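Local coordinates for long form salivary protein D7L1 (Aedes aegypti, PDB 3DYE) that binds and sequesters host biogenic amines and eicosanoids, including serotonin, noradrenaline and cysteinyl leukotrienes, thereby modulating blood feeding by female mosquitoes, at residues Ser71-Gln76 / Lys125-Gly130. Numbering follows the deposited sequence.
Sequences SVIQEQ and KNLFHG
Gln76 of helix 71-79 lies over the Phe128 ring and reaches the C-terminal end of helix 121-127, a buried contact between the first helix and the end of the second with the turn after it, in the N-terminal, lipid-binding half of this largely helical PBP/GOBP-family protein. Gln76 CB sits 3.9 Å from Phe128 CZ. Gln76 CG, anti to the backbone N (chi1 -167°), stands over the ring face near its rim, a CH-pi contact 4.0 Å from the centroid of the Phe128 ring. A bend at chi2 then lays the amide almost flat on the ring, the two planes 16° apart, with Gln76 OE1 3.9 Å from Phe128 CE1. At the tip, Gln76 NE2 donates to Leu127 O (3.1 Å, 155° at the hydrogen), which lies close to the amide plane. Gln76 NE2 also hydrogen-bonds to Phe4 O, so this buried NH2 serves two carbonyls. Glutamine suits the place, having methylenes for the aromatic face and an amide for a carbonyl at a helix end.

Aliphatic side chains suit the edge of the Phe128 ring, met by Val72 CG1 and Ile73 CG1; the ring also adjoins leukotriene-binding Trp37. Gly130, also a leukotriene E4-binding residue, follows in the turn, its N bonded to Lys125 O. Beside the ring, branched Ile73 and Leu127 cross at about a right angle, Ile73 CG2 resting 3.8 Å from Leu127 CD1.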
loop_
_atom_site.group_PDB
_atom_site.type_symbol
_atom_site.label_atom_id
_atom_site.label_comp_id
_atom_site.label_asym_id
_atom_site.label_seq_id
_atom_site.Cartn_x
_atom_site.Cartn_y
_atom_site.Cartn_z
ATOM N N SER A 71 12.901 -10.820 13.497
ATOM C CA SER A 71 13.075 -9.478 14.076
ATOM C C SER A 71 11.898 -8.556 13.731
ATOM O O SER A 71 11.593 -7.623 14.469
ATOM C CB SER A 71 14.440 -8.858 13.725
ATOM O OG SER A 71 14.539 -8.496 12.362
ATOM N N VAL A 72 11.225 -8.865 12.620
ATOM C CA VAL A 72 10.013 -8.180 12.196
ATOM C C VAL A 72 8.918 -8.302 13.268
ATOM O O VAL A 72 8.202 -7.336 13.560
ATOM C CB VAL A 72 9.519 -8.754 10.834
ATOM C CG1 VAL A 72 8.224 -8.118 10.413
ATOM C CG2 VAL A 72 10.595 -8.562 9.756
ATOM N N ILE A 73 8.822 -9.486 13.865
ATOM C CA ILE A 73 7.854 -9.752 14.933
ATOM C C ILE A 73 8.158 -8.908 16.175
ATOM O O ILE A 73 7.269 -8.260 16.736
ATOM C CB ILE A 73 7.792 -11.264 15.269
ATOM C CG1 ILE A 73 7.212 -12.036 14.078
ATOM C CG2 ILE A 73 6.937 -11.521 16.531
ATOM C CD1 ILE A 73 7.496 -13.535 14.103
ATOM N N GLN A 74 9.417 -8.898 16.597
ATOM C CA GLN A 74 9.781 -8.125 17.782
ATOM C C GLN A 74 9.623 -6.623 17.541
ATOM O O GLN A 74 9.164 -5.903 18.430
ATOM C CB GLN A 74 11.177 -8.492 18.285
ATOM C CG GLN A 74 11.343 -9.983 18.658
ATOM C CD GLN A 74 10.672 -10.437 19.975
ATOM O OE1 GLN A 74 9.922 -9.700 20.639
ATOM N NE2 GLN A 74 10.951 -11.683 20.346
ATOM N N GLU A 75 9.964 -6.157 16.337
ATOM C CA GLU A 75 9.764 -4.740 15.985
ATOM C C GLU A 75 8.284 -4.356 16.031
ATOM O O GLU A 75 7.917 -3.303 16.560
ATOM C CB GLU A 75 10.364 -4.417 14.613
ATOM C CG GLU A 75 11.872 -4.192 14.636
ATOM C CD GLU A 75 12.283 -2.975 15.463
ATOM O OE1 GLU A 75 11.821 -1.845 15.173
ATOM O OE2 GLU A 75 13.076 -3.152 16.406
ATOM N N GLN A 76 7.434 -5.225 15.500
ATOM C CA GLN A 76 5.990 -5.011 15.542
ATOM C C GLN A 76 5.444 -4.943 16.975
ATOM O O GLN A 76 4.603 -4.098 17.297
ATOM C CB GLN A 76 5.276 -6.099 14.739
ATOM C CG GLN A 76 3.813 -5.793 14.451
ATOM C CD GLN A 76 3.634 -4.693 13.413
ATOM O OE1 GLN A 76 4.601 -4.237 12.792
ATOM N NE2 GLN A 76 2.390 -4.281 13.205
ATOM N N LYS A 125 -2.102 -12.602 13.964
ATOM C CA LYS A 125 -3.279 -11.826 13.567
ATOM C C LYS A 125 -3.422 -10.556 14.408
ATOM O O LYS A 125 -3.618 -9.465 13.870
ATOM C CB LYS A 125 -4.534 -12.698 13.677
ATOM C CG LYS A 125 -5.744 -12.211 12.901
ATOM C CD LYS A 125 -6.809 -13.295 12.899
ATOM C CE LYS A 125 -7.894 -13.019 11.884
ATOM N NZ LYS A 125 -8.894 -12.062 12.386
ATOM N N ASN A 126 -3.301 -10.697 15.724
ATOM C CA ASN A 126 -3.375 -9.550 16.630
ATOM C C ASN A 126 -2.255 -8.541 16.387
ATOM O O ASN A 126 -2.514 -7.345 16.267
ATOM C CB ASN A 126 -3.369 -10.014 18.090
ATOM C CG ASN A 126 -4.646 -10.742 18.481
ATOM O OD1 ASN A 126 -5.566 -10.890 17.676
ATOM N ND2 ASN A 126 -4.702 -11.210 19.727
ATOM N N LEU A 127 -1.021 -9.039 16.288
ATOM C CA LEU A 127 0.163 -8.196 16.086
ATOM C C LEU A 127 0.159 -7.405 14.780
ATOM O O LEU A 127 0.606 -6.251 14.737
ATOM C CB LEU A 127 1.433 -9.047 16.117
ATOM C CG LEU A 127 2.209 -9.216 17.416
ATOM C CD1 LEU A 127 3.481 -9.998 17.120
ATOM C CD2 LEU A 127 2.558 -7.862 18.031
ATOM N N PHE A 128 -0.306 -8.041 13.712
ATOM C CA PHE A 128 -0.205 -7.455 12.380
ATOM C C PHE A 128 -1.522 -6.873 11.868
ATOM O O PHE A 128 -1.767 -6.794 10.659
ATOM C CB PHE A 128 0.442 -8.451 11.404
ATOM C CG PHE A 128 1.919 -8.612 11.631
ATOM C CD1 PHE A 128 2.816 -7.693 11.103
ATOM C CD2 PHE A 128 2.413 -9.660 12.403
ATOM C CE1 PHE A 128 4.197 -7.814 11.332
ATOM C CE2 PHE A 128 3.791 -9.793 12.630
ATOM C CZ PHE A 128 4.678 -8.867 12.091
ATOM N N HIS A 129 -2.343 -6.433 12.817
ATOM C CA HIS A 129 -3.550 -5.646 12.533
ATOM C C HIS A 129 -4.599 -6.429 11.744
ATOM O O HIS A 129 -5.284 -5.881 10.870
ATOM C CB HIS A 129 -3.190 -4.307 11.859
ATOM C CG HIS A 129 -2.174 -3.506 12.618
ATOM N ND1 HIS A 129 -2.374 -3.095 13.918
ATOM C CD2 HIS A 129 -0.961 -3.021 12.253
ATOM C CE1 HIS A 129 -1.319 -2.412 14.329
ATOM N NE2 HIS A 129 -0.446 -2.353 13.340
ATOM N N GLY A 130 -4.726 -7.710 12.078
ATOM C CA GLY A 130 -5.757 -8.568 11.482
ATOM C C GLY A 130 -6.952 -8.810 12.387
ATOM O O GLY A 130 -7.952 -9.413 11.962
#